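PDB 3UZO: branched-chain-amino-acid aminotransferase from Deinococcus radiodurans, which probably transfers the amino group between leucine, isoleucine or valine and 2-oxoglutarate, using pyridoxal 5'-phosphate as cofactor. Local coordinates for residues A[30-44]-A[161-175]. Numbering follows the deposited sequence.
With GLU (glutamic acid), chain D.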
loop_
_atom_site.group_PDB
_atom_site.type_symbol
_atom_site.label_atom_id
_atom_site.label_comp_id
_atom_site.label_asym_id
_atom_site.label_seq_id
_atom_site.Cartn_x
_atom_site.Cartn_y
_atom_site.Cartn_z
ATOM N N GLY A 30 -21.194 -15.197 -7.805
ATOM C CA GLY A 30 -20.475 -14.107 -8.434
ATOM C C GLY A 30 -19.059 -14.138 -7.876
ATOM O O GLY A 30 -18.404 -15.179 -7.882
ATOM N N PHE A 31 -18.583 -13.007 -7.381
ATOM C CA PHE A 31 -17.251 -12.959 -6.795
ATOM C C PHE A 31 -17.392 -12.185 -5.496
ATOM O O PHE A 31 -17.062 -11.001 -5.421
ATOM C CB PHE A 31 -16.252 -12.260 -7.730
ATOM C CG PHE A 31 -14.803 -12.540 -7.396
ATOM C CD1 PHE A 31 -14.141 -13.628 -7.963
ATOM C CD2 PHE A 31 -14.107 -11.723 -6.510
ATOM C CE1 PHE A 31 -12.800 -13.900 -7.654
ATOM C CE2 PHE A 31 -12.767 -11.978 -6.190
ATOM C CZ PHE A 31 -12.110 -13.073 -6.764
ATOM N N SER A 32 -17.906 -12.866 -4.476
ATOM C CA SER A 32 -18.123 -12.266 -3.165
ATOM C C SER A 32 -17.804 -13.276 -2.073
ATOM O O SER A 32 -17.984 -14.480 -2.254
ATOM C CB SER A 32 -19.575 -11.810 -3.027
ATOM O OG SER A 32 -19.848 -10.749 -3.923
ATOM N N TYR A 33 -17.358 -12.775 -0.930
ATOM C CA TYR A 33 -16.997 -13.641 0.180
ATOM C C TYR A 33 -18.132 -14.492 0.715
ATOM O O TYR A 33 -19.246 -14.019 0.959
ATOM C CB TYR A 33 -16.401 -12.828 1.335
ATOM C CG TYR A 33 -15.889 -13.700 2.475
ATOM C CD1 TYR A 33 -16.716 -14.047 3.547
ATOM C CD2 TYR A 33 -14.579 -14.196 2.466
ATOM C CE1 TYR A 33 -16.255 -14.866 4.585
ATOM C CE2 TYR A 33 -14.107 -15.021 3.496
ATOM C CZ TYR A 33 -14.951 -15.347 4.554
ATOM O OH TYR A 33 -14.493 -16.140 5.585
ATOM N N ILE A 34 -17.818 -15.767 0.887
ATOM C CA ILE A 34 -18.731 -16.745 1.449
ATOM C C ILE A 34 -17.817 -17.501 2.396
ATOM O O ILE A 34 -16.705 -17.892 2.013
ATOM C CB ILE A 34 -19.275 -17.712 0.379
ATOM C CG1 ILE A 34 -20.224 -16.960 -0.559
ATOM C CG2 ILE A 34 -19.992 -18.873 1.047
ATOM C CD1 ILE A 34 -20.758 -17.796 -1.699
ATOM N N ARG A 35 -18.257 -17.692 3.634
ATOM C CA ARG A 35 -17.417 -18.388 4.590
ATOM C C ARG A 35 -17.411 -19.887 4.368
ATOM O O ARG A 35 -18.457 -20.545 4.429
ATOM C CB ARG A 35 -17.860 -18.079 6.021
ATOM C CG ARG A 35 -16.958 -18.710 7.072
ATOM C CD ARG A 35 -17.313 -18.247 8.469
ATOM N NE ARG A 35 -16.462 -18.873 9.478
ATOM C CZ ARG A 35 -16.411 -18.493 10.752
ATOM N NH1 ARG A 35 -17.167 -17.483 11.174
ATOM N NH2 ARG A 35 -15.600 -19.113 11.602
ATOM N N THR A 36 -16.233 -20.433 4.083
ATOM C CA THR A 36 -16.140 -21.873 3.901
ATOM C C THR A 36 -15.740 -22.451 5.259
ATOM O O THR A 36 -15.475 -21.702 6.202
ATOM C CB THR A 36 -15.133 -22.254 2.794
ATOM O OG1 THR A 36 -13.900 -21.567 3.013
ATOM C CG2 THR A 36 -15.694 -21.867 1.412
ATOM N N ASP A 37 -15.690 -23.770 5.370
ATOM C CA ASP A 37 -15.406 -24.398 6.661
ATOM C C ASP A 37 -14.033 -24.218 7.310
ATOM O O ASP A 37 -13.933 -23.789 8.462
ATOM C CB ASP A 37 -15.728 -25.898 6.581
ATOM C CG ASP A 37 -17.195 -26.166 6.248
ATOM O OD1 ASP A 37 -18.021 -25.237 6.392
ATOM O OD2 ASP A 37 -17.526 -27.306 5.854
ATOM N N LEU A 38 -12.974 -24.537 6.579
ATOM C CA LEU A 38 -11.641 -24.462 7.150
ATOM C C LEU A 38 -10.604 -23.729 6.302
ATOM O O LEU A 38 -10.618 -23.814 5.068
ATOM C CB LEU A 38 -11.146 -25.882 7.413
ATOM C CG LEU A 38 -11.966 -26.699 8.412
ATOM C CD1 LEU A 38 -11.657 -28.193 8.245
ATOM C CD2 LEU A 38 -11.657 -26.223 9.818
ATOM N N ARG A 39 -9.715 -23.010 6.978
ATOM C CA ARG A 39 -8.632 -22.303 6.295
ATOM C C ARG A 39 -7.291 -22.673 6.926
ATOM O O ARG A 39 -7.229 -23.105 8.092
ATOM C CB ARG A 39 -8.847 -20.784 6.339
ATOM C CG ARG A 39 -9.089 -20.191 7.715
ATOM C CD ARG A 39 -10.407 -19.433 7.737
ATOM N NE ARG A 39 -11.522 -20.347 7.886
ATOM C CZ ARG A 39 -12.654 -20.308 7.193
ATOM N NH1 ARG A 39 -12.871 -19.389 6.255
ATOM N NH2 ARG A 39 -13.578 -21.216 7.452
ATOM N N TYR A 40 -6.226 -22.504 6.144
ATOM C CA TYR A 40 -4.869 -22.812 6.566
ATOM C C TYR A 40 -4.222 -21.585 7.214
ATOM O O TYR A 40 -4.397 -20.453 6.752
ATOM C CB TYR A 40 -4.060 -23.267 5.343
ATOM C CG TYR A 40 -2.604 -23.596 5.598
ATOM C CD1 TYR A 40 -2.167 -24.920 5.664
ATOM C CD2 TYR A 40 -1.655 -22.583 5.728
ATOM C CE1 TYR A 40 -0.812 -25.228 5.848
ATOM C CE2 TYR A 40 -0.300 -22.877 5.914
ATOM C CZ TYR A 40 0.111 -24.200 5.972
ATOM O OH TYR A 40 1.445 -24.485 6.147
ATOM N N LEU A 41 -3.479 -21.817 8.291
ATOM C CA LEU A 41 -2.809 -20.736 9.001
ATOM C C LEU A 41 -1.433 -21.191 9.469
ATOM O O LEU A 41 -1.300 -22.257 10.079
ATOM C CB LEU A 41 -3.642 -20.305 10.212
ATOM C CG LEU A 41 -3.090 -19.167 11.081
ATOM C CD1 LEU A 41 -3.061 -17.881 10.283
ATOM C CD2 LEU A 41 -3.967 -18.992 12.319
ATOM N N ALA A 42 -0.416 -20.385 9.175
ATOM C CA ALA A 42 0.953 -20.685 9.575
ATOM C C ALA A 42 1.561 -19.425 10.165
ATOM O O ALA A 42 1.195 -18.312 9.793
ATOM C CB ALA A 42 1.775 -21.161 8.383
ATOM N N HIS A 43 2.493 -19.609 11.090
ATOM C CA HIS A 43 3.132 -18.492 11.763
ATOM C C HIS A 43 4.637 -18.499 11.550
ATOM O O HIS A 43 5.271 -19.556 11.521
ATOM C CB HIS A 43 2.859 -18.569 13.270
ATOM C CG HIS A 43 1.406 -18.567 13.628
ATOM N ND1 HIS A 43 0.688 -17.406 13.823
ATOM C CD2 HIS A 43 0.533 -19.585 13.818
ATOM C CE1 HIS A 43 -0.562 -17.709 14.118
ATOM N NE2 HIS A 43 -0.683 -19.023 14.122
ATOM N N TRP A 44 5.202 -17.307 11.402
ATOM C CA TRP A 44 6.636 -17.164 11.240
ATOM C C TRP A 44 7.127 -16.417 12.472
ATOM O O TRP A 44 6.526 -15.431 12.892
ATOM C CB TRP A 44 6.980 -16.347 9.997
ATOM C CG TRP A 44 8.455 -16.319 9.686
ATOM C CD1 TRP A 44 9.125 -17.123 8.802
ATOM C CD2 TRP A 44 9.434 -15.421 10.231
ATOM N NE1 TRP A 44 10.456 -16.773 8.759
ATOM C CE2 TRP A 44 10.674 -15.734 9.627
ATOM C CE3 TRP A 44 9.384 -14.383 11.172
ATOM C CZ2 TRP A 44 11.858 -15.037 9.929
ATOM C CZ3 TRP A 44 10.565 -13.692 11.474
ATOM C CH2 TRP A 44 11.783 -14.026 10.851
ATOM N N PRO A 161 8.287 -8.218 13.150
ATOM C CA PRO A 161 9.079 -9.216 13.874
ATOM C C PRO A 161 8.498 -10.610 13.648
ATOM O O PRO A 161 9.169 -11.622 13.855
ATOM C CB PRO A 161 8.941 -8.771 15.325
ATOM C CG PRO A 161 7.533 -8.244 15.358
ATOM C CD PRO A 161 7.474 -7.416 14.084
ATOM N N GLU A 162 7.236 -10.651 13.235
ATOM C CA GLU A 162 6.557 -11.911 12.981
ATOM C C GLU A 162 5.642 -11.787 11.768
ATOM O O GLU A 162 5.314 -10.682 11.331
ATOM C CB GLU A 162 5.733 -12.327 14.203
ATOM C CG GLU A 162 6.542 -12.442 15.483
ATOM C CD GLU A 162 5.716 -12.954 16.645
ATOM O OE1 GLU A 162 6.182 -12.834 17.798
ATOM O OE2 GLU A 162 4.608 -13.481 16.406
ATOM N N PHE A 163 5.246 -12.927 11.218
ATOM C CA PHE A 163 4.364 -12.928 10.061
ATOM C C PHE A 163 3.373 -14.074 10.119
ATOM O O PHE A 163 3.580 -15.075 10.814
ATOM C CB PHE A 163 5.170 -13.053 8.761
ATOM C CG PHE A 163 6.244 -12.019 8.608
ATOM C CD1 PHE A 163 7.464 -12.158 9.268
ATOM C CD2 PHE A 163 6.027 -10.887 7.827
ATOM C CE1 PHE A 163 8.451 -11.179 9.155
ATOM C CE2 PHE A 163 7.004 -9.906 7.709
ATOM C CZ PHE A 163 8.217 -10.049 8.375
ATOM N N ILE A 164 2.285 -13.910 9.380
ATOM C CA ILE A 164 1.277 -14.939 9.277
ATOM C C ILE A 164 1.089 -15.253 7.793
ATOM O O ILE A 164 1.133 -14.357 6.938
ATOM C CB ILE A 164 -0.077 -14.480 9.866
ATOM C CG1 ILE A 164 -0.040 -14.562 11.394
ATOM C CG2 ILE A 164 -1.203 -15.319 9.283
ATOM C CD1 ILE A 164 -1.339 -14.135 12.069
ATOM N N PHE A 165 0.929 -16.534 7.492
ATOM C CA PHE A 165 0.675 -16.985 6.128
ATOM C C PHE A 165 -0.627 -17.745 6.251
ATOM O O PHE A 165 -0.743 -18.646 7.085
ATOM C CB PHE A 165 1.751 -17.938 5.618
ATOM C CG PHE A 165 1.340 -18.711 4.385
ATOM C CD1 PHE A 165 0.835 -18.051 3.267
ATOM C CD2 PHE A 165 1.491 -20.097 4.328
ATOM C CE1 PHE A 165 0.489 -18.752 2.112
ATOM C CE2 PHE A 165 1.149 -20.813 3.174
ATOM C CZ PHE A 165 0.647 -20.136 2.064
ATOM N N SER A 166 -1.608 -17.391 5.430
ATOM C CA SER A 166 -2.898 -18.060 5.507
ATOM C C SER A 166 -3.487 -18.275 4.127
ATOM O O SER A 166 -3.165 -17.553 3.179
ATOM C CB SER A 166 -3.860 -17.220 6.365
ATOM O OG SER A 166 -5.133 -17.827 6.491
ATOM N N VAL A 167 -4.329 -19.293 4.014
ATOM C CA VAL A 167 -5.004 -19.579 2.756
ATOM C C VAL A 167 -6.449 -19.952 3.039
ATOM O O VAL A 167 -6.707 -20.910 3.777
ATOM C CB VAL A 167 -4.371 -20.772 1.965
ATOM C CG1 VAL A 167 -5.068 -20.895 0.594
ATOM C CG2 VAL A 167 -2.883 -20.555 1.758
ATOM N N PHE A 168 -7.387 -19.177 2.499
ATOM C CA PHE A 168 -8.802 -19.508 2.652
ATOM C C PHE A 168 -9.361 -19.603 1.241
ATOM O O PHE A 168 -8.724 -19.142 0.279
ATOM C CB PHE A 168 -9.561 -18.473 3.510
ATOM C CG PHE A 168 -9.680 -17.101 2.902
ATOM C CD1 PHE A 168 -10.701 -16.806 1.990
ATOM C CD2 PHE A 168 -8.816 -16.083 3.289
ATOM C CE1 PHE A 168 -10.860 -15.509 1.482
ATOM C CE2 PHE A 168 -8.964 -14.776 2.785
ATOM C CZ PHE A 168 -9.992 -14.495 1.883
ATOM N N CYS A 169 -10.511 -20.246 1.099
ATOM C CA CYS A 169 -11.105 -20.400 -0.220
ATOM C C CYS A 169 -12.541 -19.912 -0.235
ATOM O O CYS A 169 -13.183 -19.815 0.807
ATOM C CB CYS A 169 -11.038 -21.864 -0.674
ATOM S SG CYS A 169 -12.016 -23.013 0.320
ATOM N N VAL A 170 -13.028 -19.601 -1.429
ATOM C CA VAL A 170 -14.384 -19.096 -1.625
ATOM C C VAL A 170 -14.900 -19.567 -2.981
ATOM O O VAL A 170 -14.255 -19.345 -4.005
ATOM C CB VAL A 170 -14.404 -17.537 -1.637
ATOM C CG1 VAL A 170 -15.843 -17.022 -1.815
ATOM C CG2 VAL A 170 -13.795 -16.989 -0.356
ATOM N N PRO A 171 -16.057 -20.245 -3.006
ATOM C CA PRO A 171 -16.578 -20.694 -4.302
ATOM C C PRO A 171 -16.976 -19.429 -5.062
ATOM O O PRO A 171 -17.569 -18.522 -4.475
ATOM C CB PRO A 171 -17.788 -21.539 -3.910
ATOM C CG PRO A 171 -18.269 -20.856 -2.642
ATOM C CD PRO A 171 -16.976 -20.595 -1.908
ATOM N N VAL A 172 -16.650 -19.351 -6.348
ATOM C CA VAL A 172 -16.979 -18.156 -7.124
ATOM C C VAL A 172 -17.384 -18.447 -8.561
ATOM O O VAL A 172 -17.117 -19.525 -9.096
ATOM C CB VAL A 172 -15.784 -17.171 -7.211
ATOM C CG1 VAL A 172 -15.239 -16.865 -5.831
ATOM C CG2 VAL A 172 -14.691 -17.766 -8.101
ATOM N N GLY A 173 -18.024 -17.456 -9.175
ATOM C CA GLY A 173 -18.427 -17.548 -10.565
ATOM C C GLY A 173 -17.670 -16.456 -11.311
ATOM O O GLY A 173 -16.454 -16.334 -11.159
ATOM N N PRO A 174 -18.360 -15.625 -12.105
ATOM C CA PRO A 174 -17.743 -14.536 -12.873
ATOM C C PRO A 174 -17.283 -13.318 -12.056
ATOM O O PRO A 174 -17.871 -12.985 -11.025
ATOM C CB PRO A 174 -18.835 -14.178 -13.880
ATOM C CG PRO A 174 -20.090 -14.448 -13.115
ATOM C CD PRO A 174 -19.786 -15.768 -12.451
ATOM N N TYR A 175 -16.221 -12.669 -12.532
ATOM C CA TYR A 175 -15.661 -11.478 -11.894
ATOM C C TYR A 175 -16.250 -10.258 -12.586
ATOM O O TYR A 175 -16.771 -9.349 -11.935
ATOM C CB TYR A 175 -14.141 -11.455 -12.054
ATOM C CG TYR A 175 -13.426 -10.410 -11.224
ATOM C CD1 TYR A 175 -13.400 -10.500 -9.835
ATOM C CD2 TYR A 175 -12.729 -9.364 -11.830
ATOM C CE1 TYR A 175 -12.693 -9.583 -9.064
ATOM C CE2 TYR A 175 -12.015 -8.434 -11.065
ATOM C CZ TYR A 175 -12.002 -8.554 -9.684
ATOM O OH TYR A 175 -11.284 -7.659 -8.921
HETATM N N GLU D . -6.713 -10.531 -6.681
HETATM C CA GLU D . -7.811 -9.853 -7.421
HETATM C C GLU D . -8.842 -9.316 -6.455
HETATM O O GLU D . -9.608 -8.420 -6.857
HETATM C CB GLU D . -8.489 -10.828 -8.378
HETATM C CG GLU D . -7.766 -11.004 -9.691
HETATM C CD GLU D . -8.576 -11.793 -10.690
HETATM O OE1 GLU D . -9.802 -11.558 -10.774
HETATM O OE2 GLU D . -7.984 -12.642 -11.390
HETATM O OXT GLU D . -8.867 -9.813 -5.313
HETATM O O HOH W 1 -18.554 -15.816 -4.405
HETATM O O HOH W 2 -14.099 -18.484 3.212
HETATM O O HOH W 3 -11.340 -21.509 3.596
#
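Y175 turns the CD1-CE1 edge of its ring onto one face of F31, a T-shaped pair with planes at 87° and centroids 4.8 Å apart; CD1 of Y175 comes within 3.5 Å of CG of F31. The bound glutamate uses the rest of Y175: OE1 of the glutamate lies over the centre of a ring face, and Y175 OH gives a weak hydrogen bond of 2.8 Å to O of the glutamate. A tyrosine suits this place, offering F31 a ring edge and the substrate a hydroxyl. Farther along, Y33 directs its edge to the face of F168 in an offset edge-to-face pair, CE2 of Y33 3.9 Å from CE1 of F168, while its OH is hydrogen-bonded to OE2 of E64 of the second subunit. Strands 39-44 and 162-172 are antiparallel neighbours in the large sheet of this class-IV aminotransferase. On one face the flat rings of Y40 and F165 meet obliquely, Y40 also packing on helix 115-128, and F163 turns its edge to the face of the W44 six-membered ring, an offset edge-to-face pair with planes at 78°. L41, I164 and S166 lie on the other face, CD1 of L41 pressed tightly to 3.3 Å from CG2 of I164. Small enough to turn back on the neighbouring strand, S166 donates from OG (anti to the backbone N, chi1 -179°) to Y40 O at 2.7 Å, a carbonyl that also accepts from V167 N. Where the strand pairing stops, T36 OG1 donates to C169 O at 2.9 Å, and waters link C169 N to L38 O and C169 O to I34 O.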